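Local coordinates for protein 2,3-dihydroxy-2,3-dihydrophenylpropionate dehydrogenase (Pseudomonas sp. MC1, PDB 5XTF) that oxidises naphthalene cis-dihydrodiol to 1,2-dihydroxynaphthalene with NAD(+) as a short-chain dehydrogenase/reductase, in the breakdown of aromatic hydrocarbons, at residues 23-29 / 97-103; 50-56 / 70-76; 147-153 / 192-196; 234-238 / 270-274. Numbering follows the deposited sequence.

Contact 1. Residues 23-29 / 97-103; sequences QQVVSIT and HLDCFIA
Two adjacent parallel strands, 25-28 and 100-103, form the centre of the Rossmann-type sheet of this SDR enzyme. Their axes run 17° apart and approach to 4.8 Å, with Val26 opposite Cys100, Ser27 opposite Phe101 and Ile28 opposite Ile102. Extended backbones give the alternating parallel pattern: Cys100 N to Val25 O 3.1 Å, Ser27 N to Cys100 O 3.0 Å, Ile102 N to Ser27 O 2.9 Å and Thr29 N to Ile102 O 3.1 Å. One face carries Val26, Ile28, Cys100 and Ile102, with Val26 CG2 3.9 Å from Ile102 CD1, and is covered by Leu39 and Phe43 of helix 34-46. On the other, beside Phe101, Ser27 packs on Leu87 of helix 81-95, and Leu98 reaches Ala143 of helix 118-150. Just past the strand, Thr29 lies near the NAD(+)-binding residues Val78 and Asn104. At the opposite end side chains take over. Asp99, chi1 m, accepts Val25 N at OD2 (2.8 Å) and forms a salt bridge with Arg256 through OD1. His97, chi1 p, lays its ring against Val25 CG2 in a CH-pi contact, 4.2 Å from the centroid, while His97 NE2 donates to Gln23 O at 3.0 Å.

Contact 2. Residues 50-56 / 70-76; sequences VSALVRN and ALEIVVG
Four firm backbone hydrogen bonds alternate between strands 49-54 and 72-75: Gly76 N to Val54 O 2.8 Å, Val54 N to Val74 O 2.9 Å, Val74 N to Ala52 O 3.0 Å and Ala52 N to Glu72 O 2.9 Å. A weaker one, Glu72 N to Val50 O at 3.3 Å, opens the pairing, and a water joins Val50 N to Ala70 O. The strands are parallel, axes 13° apart and 4.7 Å at closest, with Ser51 paired to Glu72 and Leu53 to Val74. Leu53 (chi1 t, chi2 p) brings CD1 to 3.7 Å from Val74 CG1 on the face covered by helix 81-95, where Glu72 forms a salt bridge with Arg94. On the other face Val54, chi1 p, sets CG1 3.5 Å from Val75 CG2 and 4.0 Å from Ile73 CG2, beside helix 57-67. Asn56 caps that helix, its OD1 accepting from Gln59 N. This is a classic beta-alpha-beta crossover, its strand ends lying beside the NAD(+)-binding residues Gln59 and Val78 of the Rossmann fold.

Contact 3. Residues 147-153 / 192-196; sequences LKKTNGS and PEIRV
Helix 118-150 closes in a turn that fits a Schellman motif: Asn151 takes a left-handed backbone (phi 45°, psi 59°), Gly152 N reaches back to Leu147 O at 2.8 Å, and Asn151 N makes a weak hydrogen bond to Lys148 O at 3.4 Å. From Gly152 the backbone extends into Ser153 and a parallel strand of the SDR Rossmann-type sheet. Residues 193-195 come alongside in the same direction, after a cis peptide bond before Pro192, so that Ser153 and Arg195 form a parallel bridge with CA atoms 4.5 Å apart. Arg195 N donates to Gly152 O at 3.2 Å. A side chain on Gly152 would be crowded by Leu147 CD2. Ile194, with chi1 m and chi2 t, sends CD1 against the helix, 3.7 Å from both Leu147 CB and Lys148 CG. Glu193 spreads its long chain over the helix end, OE1 lying 3.4 Å from Lys148 CB. Arg195 (chi1 m, chi2 t) turns its guanidinium face over Ser153 CB, 3.5 Å from NH2, and its NH1 is held by Ile262 O and Leu253 O. Lys148 NZ forms a salt bridge with Glu115 of the third subunit. The contact thus joins the end of helix 118-150 to the starts of neighbouring sheet strands 153-157 and 195-201, with strand 100-103 on the far side of Ser153 and Leu237 of the second subunit packed on Arg195.

Contact 4. Residues 234-238 / 270-274; sequences LTPLG and DGGMA
Two tight turns of different type pack against each other here: a type I turn, Thr235 to Gly238, and the rarer type I' turn, Asp270 to Met273, with two glycines at its corners. Gly271 (phi 64°) and Gly272 (phi 89°) both have positive phi, and a CB on Gly271 would clash with Thr235 OG1. Closest CA pairs are Leu237 with Gly271 (5.1 Å) and Pro236 with Gly272 (5.3 Å). The one hydrogen bond between them runs from Leu237 N to Gly271 O, 3.0 Å. Pro236 nestles beside the glycines, CD 3.2 Å from Gly271 O and CG 3.3 Å from Gly272 O, while Thr235 CG2 meets Met273 CE at 3.6 Å. Asp270, chi1 p, braces its own turn: OD1 accepts Gly272 N at 3.0 Å, OD2 Ala274 N at 3.2 Å. The second subunit covers the pair, with its Phe261 on Thr235 and its Lys260 on Leu237. Such a glycine-rich turn, built on an Asx turn just after the last strand of the Rossmann-type sheet, here forms part of an SDR subunit interface.

In the fold
Contacts 1, 2 and 3 lie on one seven-stranded parallel sheet of order 3-2-1-4-5-6-7. Contact 2, nested in the chain loop closed by contact 1, joins strands 72-75 and 49-54. Contact 1 joins 25-28 and 100-103, and contact 3 brings 195-201 against the start of 153-157. Contact 1 touches both others, through Ser27 with Ser51 and through Asp99 with Ser153, its centre 12 Å from that of contact 2 and 11 Å from that of contact 3. Contact 4 follows in the chain, about 30 Å from contact 1 between centres, just beyond strand 266-269. Contacts 1 and 2 reach the cofactor-binding residues, whereas contacts 3 and 4 both touch the second subunit of the tetramer.

Contact 1. Residues 23-29 / 97-103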
# COMPACT_ATOMS: atom_id res chain seq x y z
N GLN B 23 -6.89 -35.73 -8.77
CA GLN B 23 -5.56 -35.54 -9.34
C GLN B 23 -5.33 -34.10 -9.81
O GLN B 23 -6.02 -33.63 -10.72
CB GLN B 23 -5.34 -36.49 -10.50
CG GLN B 23 -3.92 -36.45 -10.99
CD GLN B 23 -2.93 -36.60 -9.84
OE1 GLN B 23 -2.23 -35.65 -9.49
NE2 GLN B 23 -2.88 -37.80 -9.24
N GLN B 24 -4.36 -33.42 -9.21
CA GLN B 24 -4.06 -32.04 -9.58
C GLN B 24 -2.82 -31.99 -10.46
O GLN B 24 -1.92 -32.83 -10.34
CB GLN B 24 -3.84 -31.14 -8.36
CG GLN B 24 -5.05 -31.03 -7.45
CD GLN B 24 -6.23 -30.41 -8.14
OE1 GLN B 24 -6.27 -29.20 -8.34
NE2 GLN B 24 -7.21 -31.24 -8.52
N VAL B 25 -2.78 -30.98 -11.33
CA VAL B 25 -1.74 -30.81 -12.34
C VAL B 25 -1.30 -29.35 -12.33
O VAL B 25 -2.14 -28.45 -12.40
CB VAL B 25 -2.26 -31.19 -13.74
CG1 VAL B 25 -1.26 -30.78 -14.79
CG2 VAL B 25 -2.58 -32.68 -13.80
N VAL B 26 0.01 -29.12 -12.26
CA VAL B 26 0.57 -27.77 -12.22
C VAL B 26 1.61 -27.62 -13.32
O VAL B 26 2.37 -28.55 -13.60
CB VAL B 26 1.19 -27.44 -10.85
CG1 VAL B 26 2.33 -28.39 -10.52
CG2 VAL B 26 1.67 -25.99 -10.81
N SER B 27 1.68 -26.43 -13.92
CA SER B 27 2.65 -26.13 -14.95
C SER B 27 3.48 -24.91 -14.55
O SER B 27 2.91 -23.86 -14.24
CB SER B 27 1.95 -25.89 -16.27
OG SER B 27 2.92 -25.67 -17.26
N ILE B 28 4.80 -25.03 -14.62
CA ILE B 28 5.75 -24.09 -14.00
C ILE B 28 6.73 -23.58 -15.06
O ILE B 28 7.47 -24.38 -15.63
CB ILE B 28 6.51 -24.79 -12.86
CG1 ILE B 28 5.53 -25.43 -11.87
CG2 ILE B 28 7.50 -23.83 -12.17
CD1 ILE B 28 6.15 -26.39 -10.87
N THR B 29 6.76 -22.27 -15.31
CA THR B 29 7.86 -21.68 -16.09
C THR B 29 9.04 -21.32 -15.17
O THR B 29 8.93 -21.30 -13.94
CB THR B 29 7.43 -20.42 -16.86
OG1 THR B 29 7.40 -19.30 -15.97
CG2 THR B 29 6.08 -20.59 -17.54
N HIS B 97 -5.72 -32.38 -18.09
CA HIS B 97 -6.26 -31.09 -17.68
C HIS B 97 -5.13 -30.29 -17.03
O HIS B 97 -4.01 -30.78 -16.87
CB HIS B 97 -7.44 -31.27 -16.71
CG HIS B 97 -7.05 -31.89 -15.41
ND1 HIS B 97 -6.98 -33.25 -15.23
CD2 HIS B 97 -6.65 -31.33 -14.24
CE1 HIS B 97 -6.57 -33.51 -14.00
NE2 HIS B 97 -6.36 -32.36 -13.38
N LEU B 98 -5.42 -29.04 -16.67
CA LEU B 98 -4.44 -28.19 -16.00
C LEU B 98 -5.15 -27.49 -14.85
O LEU B 98 -6.18 -26.84 -15.07
CB LEU B 98 -3.83 -27.17 -16.97
CG LEU B 98 -2.87 -26.13 -16.36
CD1 LEU B 98 -1.57 -26.78 -15.87
CD2 LEU B 98 -2.56 -25.06 -17.35
N ASP B 99 -4.62 -27.63 -13.63
CA ASP B 99 -5.24 -26.98 -12.48
C ASP B 99 -4.58 -25.66 -12.08
O ASP B 99 -5.27 -24.77 -11.59
CB ASP B 99 -5.25 -27.91 -11.26
CG ASP B 99 -6.05 -29.17 -11.51
OD1 ASP B 99 -7.30 -29.10 -11.41
OD2 ASP B 99 -5.44 -30.23 -11.80
N CYS B 100 -3.27 -25.52 -12.25
CA CYS B 100 -2.58 -24.33 -11.77
C CYS B 100 -1.48 -23.97 -12.75
O CYS B 100 -0.78 -24.86 -13.25
CB CYS B 100 -1.99 -24.56 -10.37
SG CYS B 100 -1.21 -23.08 -9.62
N PHE B 101 -1.34 -22.69 -13.04
CA PHE B 101 -0.24 -22.18 -13.85
C PHE B 101 0.59 -21.23 -13.00
O PHE B 101 0.05 -20.27 -12.43
CB PHE B 101 -0.73 -21.46 -15.11
CG PHE B 101 0.39 -20.86 -15.92
CD1 PHE B 101 1.24 -21.67 -16.65
CD2 PHE B 101 0.60 -19.49 -15.95
CE1 PHE B 101 2.28 -21.14 -17.39
CE2 PHE B 101 1.64 -18.96 -16.70
CZ PHE B 101 2.48 -19.79 -17.42
N ILE B 102 1.89 -21.51 -12.90
CA ILE B 102 2.82 -20.71 -12.12
C ILE B 102 3.75 -20.02 -13.10
O ILE B 102 4.59 -20.68 -13.73
CB ILE B 102 3.62 -21.55 -11.12
CG1 ILE B 102 2.68 -22.26 -10.14
CG2 ILE B 102 4.62 -20.67 -10.39
CD1 ILE B 102 3.41 -23.02 -9.06
N ALA B 103 3.60 -18.71 -13.24
CA ALA B 103 4.46 -17.91 -14.09
C ALA B 103 5.57 -17.38 -13.21
O ALA B 103 5.33 -16.56 -12.32
CB ALA B 103 3.66 -16.78 -14.75
O HOH W 1 -9.04 -30.83 -11.27

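Contact 2. Residues 50-56 / 70-76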
# COMPACT_ATOMS: atom_id res chain seq x y z
N VAL B 50 3.33 -32.66 -12.76
CA VAL B 50 4.06 -31.41 -12.97
C VAL B 50 4.54 -31.35 -14.41
O VAL B 50 5.16 -32.29 -14.91
CB VAL B 50 5.25 -31.27 -12.00
CG1 VAL B 50 6.05 -30.01 -12.32
CG2 VAL B 50 4.75 -31.26 -10.56
N SER B 51 4.25 -30.24 -15.08
CA SER B 51 4.96 -29.90 -16.30
C SER B 51 5.79 -28.65 -16.06
O SER B 51 5.51 -27.84 -15.17
CB SER B 51 4.01 -29.69 -17.47
OG SER B 51 3.47 -28.40 -17.44
N ALA B 52 6.81 -28.49 -16.89
CA ALA B 52 7.87 -27.54 -16.57
C ALA B 52 8.47 -27.00 -17.85
O ALA B 52 8.77 -27.77 -18.77
CB ALA B 52 8.95 -28.21 -15.72
N LEU B 53 8.62 -25.69 -17.90
CA LEU B 53 9.28 -25.01 -19.00
C LEU B 53 10.67 -24.59 -18.54
O LEU B 53 10.81 -23.93 -17.51
CB LEU B 53 8.49 -23.79 -19.45
CG LEU B 53 9.16 -23.00 -20.57
CD1 LEU B 53 9.48 -23.90 -21.74
CD2 LEU B 53 8.30 -21.81 -21.01
N VAL B 54 11.67 -24.95 -19.32
CA VAL B 54 13.06 -24.83 -18.93
C VAL B 54 13.84 -24.19 -20.07
O VAL B 54 13.44 -24.30 -21.24
CB VAL B 54 13.60 -26.23 -18.57
CG1 VAL B 54 14.09 -27.01 -19.79
CG2 VAL B 54 14.61 -26.09 -17.57
N ARG B 55 14.94 -23.48 -19.75
CA ARG B 55 15.62 -22.67 -20.76
C ARG B 55 16.52 -23.47 -21.69
O ARG B 55 16.72 -23.07 -22.84
CB ARG B 55 16.51 -21.57 -20.15
CG ARG B 55 15.83 -20.47 -19.40
CD ARG B 55 16.36 -20.37 -17.95
NE ARG B 55 15.93 -21.49 -17.10
CZ ARG B 55 14.68 -21.70 -16.73
NH1 ARG B 55 13.70 -20.91 -17.12
NH2 ARG B 55 14.39 -22.70 -15.98
N ASN B 56 17.13 -24.56 -21.23
CA ASN B 56 18.05 -25.27 -22.10
C ASN B 56 18.10 -26.74 -21.73
O ASN B 56 17.41 -27.22 -20.82
CB ASN B 56 19.44 -24.63 -22.05
CG ASN B 56 20.02 -24.62 -20.65
OD1 ASN B 56 19.87 -25.58 -19.90
ND2 ASN B 56 20.67 -23.52 -20.30
N ALA B 70 8.60 -38.83 -15.26
CA ALA B 70 7.35 -38.45 -14.61
C ALA B 70 6.90 -37.04 -15.00
O ALA B 70 5.70 -36.75 -14.98
CB ALA B 70 7.48 -38.58 -13.09
N LEU B 71 7.84 -36.16 -15.38
CA LEU B 71 7.49 -34.79 -15.74
C LEU B 71 7.24 -34.69 -17.24
O LEU B 71 7.67 -35.53 -18.03
CB LEU B 71 8.60 -33.80 -15.36
CG LEU B 71 9.10 -33.88 -13.93
CD1 LEU B 71 10.17 -32.85 -13.70
CD2 LEU B 71 7.97 -33.72 -12.93
N GLU B 72 6.53 -33.64 -17.61
CA GLU B 72 6.45 -33.20 -18.99
C GLU B 72 7.30 -31.95 -19.07
O GLU B 72 7.08 -31.01 -18.31
CB GLU B 72 5.00 -32.93 -19.39
CG GLU B 72 4.77 -32.80 -20.89
CD GLU B 72 5.10 -34.08 -21.65
OE1 GLU B 72 4.88 -35.20 -21.12
OE2 GLU B 72 5.58 -33.98 -22.80
N ILE B 73 8.28 -31.94 -19.96
CA ILE B 73 9.28 -30.88 -20.01
C ILE B 73 9.32 -30.30 -21.41
O ILE B 73 9.33 -31.04 -22.40
CB ILE B 73 10.67 -31.39 -19.59
CG1 ILE B 73 10.62 -31.98 -18.17
CG2 ILE B 73 11.72 -30.28 -19.68
CD1 ILE B 73 11.90 -32.67 -17.72
N VAL B 74 9.29 -28.98 -21.49
CA VAL B 74 9.50 -28.24 -22.73
C VAL B 74 10.72 -27.36 -22.52
O VAL B 74 10.84 -26.69 -21.48
CB VAL B 74 8.27 -27.38 -23.09
CG1 VAL B 74 8.59 -26.48 -24.26
CG2 VAL B 74 7.06 -28.25 -23.39
N VAL B 75 11.65 -27.40 -23.48
CA VAL B 75 12.84 -26.56 -23.46
C VAL B 75 12.62 -25.41 -24.43
O VAL B 75 12.29 -25.65 -25.60
CB VAL B 75 14.10 -27.36 -23.88
CG1 VAL B 75 15.28 -26.41 -23.99
CG2 VAL B 75 14.38 -28.52 -22.92
N GLY B 76 12.82 -24.18 -23.97
CA GLY B 76 12.68 -23.04 -24.85
C GLY B 76 12.53 -21.74 -24.08
O GLY B 76 12.73 -21.68 -22.87
O HOH W 2 4.61 -35.39 -12.91

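Contact 3. Residues 147-153 / 192-196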
# COMPACT_ATOMS: atom_id res chain seq x y z
N LEU B 147 -7.57 -23.50 -17.66
CA LEU B 147 -7.89 -23.11 -16.28
C LEU B 147 -9.39 -22.90 -16.08
O LEU B 147 -9.90 -23.17 -14.99
CB LEU B 147 -7.11 -21.85 -15.91
CG LEU B 147 -5.59 -22.01 -15.88
CD1 LEU B 147 -4.92 -20.68 -15.66
CD2 LEU B 147 -5.20 -22.96 -14.77
N LYS B 148 -10.10 -22.41 -17.11
CA LYS B 148 -11.54 -22.23 -17.00
C LYS B 148 -12.29 -23.56 -16.89
O LYS B 148 -13.34 -23.62 -16.23
CB LYS B 148 -12.06 -21.45 -18.20
CG LYS B 148 -11.61 -19.99 -18.26
CD LYS B 148 -12.53 -19.18 -19.18
CE LYS B 148 -12.03 -17.76 -19.36
NZ LYS B 148 -12.76 -17.07 -20.47
N LYS B 149 -11.78 -24.60 -17.55
CA LYS B 149 -12.41 -25.91 -17.49
C LYS B 149 -12.25 -26.54 -16.12
O LYS B 149 -13.11 -27.32 -15.69
CB LYS B 149 -11.81 -26.84 -18.54
CG LYS B 149 -12.10 -26.44 -19.98
CD LYS B 149 -11.54 -27.53 -20.88
CE LYS B 149 -11.31 -27.10 -22.30
NZ LYS B 149 -10.96 -28.29 -23.12
N THR B 150 -11.18 -26.21 -15.41
CA THR B 150 -10.98 -26.74 -14.07
C THR B 150 -11.26 -25.70 -12.99
O THR B 150 -11.14 -26.02 -11.80
CB THR B 150 -9.56 -27.26 -13.93
OG1 THR B 150 -8.65 -26.17 -14.15
CG2 THR B 150 -9.28 -28.36 -14.97
N ASN B 151 -11.63 -24.48 -13.39
CA ASN B 151 -11.73 -23.33 -12.50
C ASN B 151 -10.50 -23.27 -11.59
O ASN B 151 -10.58 -23.34 -10.36
CB ASN B 151 -13.04 -23.36 -11.70
CG ASN B 151 -14.26 -23.15 -12.58
OD1 ASN B 151 -14.18 -23.07 -13.82
ND2 ASN B 151 -15.42 -23.09 -11.93
N GLY B 152 -9.36 -23.17 -12.24
CA GLY B 152 -8.08 -23.33 -11.58
C GLY B 152 -7.53 -22.02 -11.08
O GLY B 152 -8.26 -21.04 -10.90
N SER B 153 -6.22 -21.99 -10.86
CA SER B 153 -5.62 -20.76 -10.38
C SER B 153 -4.35 -20.42 -11.15
O SER B 153 -3.81 -21.21 -11.93
CB SER B 153 -5.33 -20.84 -8.87
OG SER B 153 -4.29 -21.75 -8.58
N PRO B 192 -15.55 -15.15 -10.73
CA PRO B 192 -15.25 -16.10 -9.66
C PRO B 192 -14.53 -17.36 -10.12
O PRO B 192 -14.20 -18.20 -9.28
CB PRO B 192 -16.63 -16.46 -9.13
CG PRO B 192 -17.46 -16.44 -10.35
CD PRO B 192 -16.93 -15.32 -11.22
N GLU B 193 -14.29 -17.48 -11.43
CA GLU B 193 -13.88 -18.76 -12.00
C GLU B 193 -12.44 -19.11 -11.65
O GLU B 193 -12.13 -20.26 -11.28
CB GLU B 193 -14.05 -18.73 -13.52
CG GLU B 193 -14.69 -19.98 -14.09
CD GLU B 193 -14.64 -20.02 -15.62
OE1 GLU B 193 -14.74 -21.15 -16.17
OE2 GLU B 193 -14.49 -18.95 -16.26
N ILE B 194 -11.52 -18.16 -11.81
CA ILE B 194 -10.09 -18.42 -11.71
C ILE B 194 -9.50 -17.51 -10.64
O ILE B 194 -9.71 -16.29 -10.68
CB ILE B 194 -9.39 -18.19 -13.05
CG1 ILE B 194 -9.83 -19.26 -14.05
CG2 ILE B 194 -7.87 -18.14 -12.87
CD1 ILE B 194 -9.40 -18.95 -15.45
N ARG B 195 -8.75 -18.09 -9.70
CA ARG B 195 -8.04 -17.30 -8.70
C ARG B 195 -6.67 -16.89 -9.22
O ARG B 195 -6.02 -17.65 -9.94
CB ARG B 195 -7.88 -18.08 -7.39
CG ARG B 195 -9.16 -18.23 -6.61
CD ARG B 195 -8.97 -19.12 -5.38
NE ARG B 195 -8.31 -20.38 -5.71
CZ ARG B 195 -7.05 -20.65 -5.40
NH1 ARG B 195 -6.31 -19.76 -4.75
NH2 ARG B 195 -6.52 -21.82 -5.75
N VAL B 196 -6.23 -15.69 -8.84
CA VAL B 196 -4.94 -15.17 -9.29
C VAL B 196 -4.24 -14.52 -8.11
O VAL B 196 -4.80 -13.64 -7.46
CB VAL B 196 -5.09 -14.13 -10.43
CG1 VAL B 196 -3.72 -13.87 -11.03
CG2 VAL B 196 -6.06 -14.60 -11.51
O HOH W 3 -8.41 -23.11 -7.79

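Contact 4. Residues 234-238 / 270-274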
# COMPACT_ATOMS: atom_id res chain seq x y z
N LEU B 234 21.89 -10.54 4.04
CA LEU B 234 21.53 -9.59 5.08
C LEU B 234 20.05 -9.20 4.97
O LEU B 234 19.64 -8.52 4.02
CB LEU B 234 22.41 -8.33 4.99
CG LEU B 234 22.33 -7.23 6.07
CD1 LEU B 234 21.19 -6.23 5.82
CD2 LEU B 234 22.22 -7.84 7.48
N THR B 235 19.26 -9.65 5.94
CA THR B 235 17.85 -9.29 6.06
C THR B 235 17.60 -8.99 7.53
O THR B 235 18.46 -9.29 8.36
CB THR B 235 16.94 -10.43 5.56
OG1 THR B 235 17.09 -11.58 6.41
CG2 THR B 235 17.29 -10.82 4.13
N PRO B 236 16.46 -8.39 7.90
CA PRO B 236 16.15 -8.29 9.34
C PRO B 236 16.16 -9.63 10.07
O PRO B 236 16.56 -9.68 11.24
CB PRO B 236 14.76 -7.64 9.36
CG PRO B 236 14.71 -6.85 8.09
CD PRO B 236 15.49 -7.65 7.07
N LEU B 237 15.75 -10.73 9.42
CA LEU B 237 15.79 -12.03 10.09
C LEU B 237 17.20 -12.62 10.14
O LEU B 237 17.38 -13.71 10.69
CB LEU B 237 14.84 -13.02 9.42
CG LEU B 237 13.35 -12.78 9.69
CD1 LEU B 237 12.52 -13.92 9.14
CD2 LEU B 237 13.05 -12.56 11.18
N GLY B 238 18.18 -11.93 9.58
CA GLY B 238 19.56 -12.25 9.85
C GLY B 238 20.18 -13.29 8.96
O GLY B 238 21.31 -13.72 9.23
N ASP B 270 10.43 -12.62 2.56
CA ASP B 270 11.63 -11.85 2.26
C ASP B 270 12.50 -11.60 3.48
O ASP B 270 13.37 -10.73 3.44
CB ASP B 270 11.24 -10.51 1.66
CG ASP B 270 10.27 -9.71 2.55
OD1 ASP B 270 9.99 -10.13 3.70
OD2 ASP B 270 9.80 -8.65 2.09
N GLY B 271 12.27 -12.32 4.58
CA GLY B 271 13.07 -12.11 5.77
C GLY B 271 12.93 -10.74 6.38
O GLY B 271 13.81 -10.32 7.13
N GLY B 272 11.84 -10.03 6.07
CA GLY B 272 11.61 -8.70 6.59
C GLY B 272 12.17 -7.59 5.74
O GLY B 272 12.09 -6.43 6.14
N MET B 273 12.72 -7.92 4.57
CA MET B 273 13.45 -6.94 3.77
C MET B 273 12.58 -5.76 3.39
O MET B 273 13.06 -4.62 3.34
CB MET B 273 13.98 -7.59 2.50
CG MET B 273 15.10 -6.81 1.82
SD MET B 273 15.82 -7.85 0.54
CE MET B 273 15.56 -9.43 1.34
N ALA B 274 11.30 -6.00 3.10
CA ALA B 274 10.41 -4.89 2.78
C ALA B 274 10.32 -3.90 3.94
O ALA B 274 10.17 -2.69 3.73
CB ALA B 274 9.03 -5.42 2.40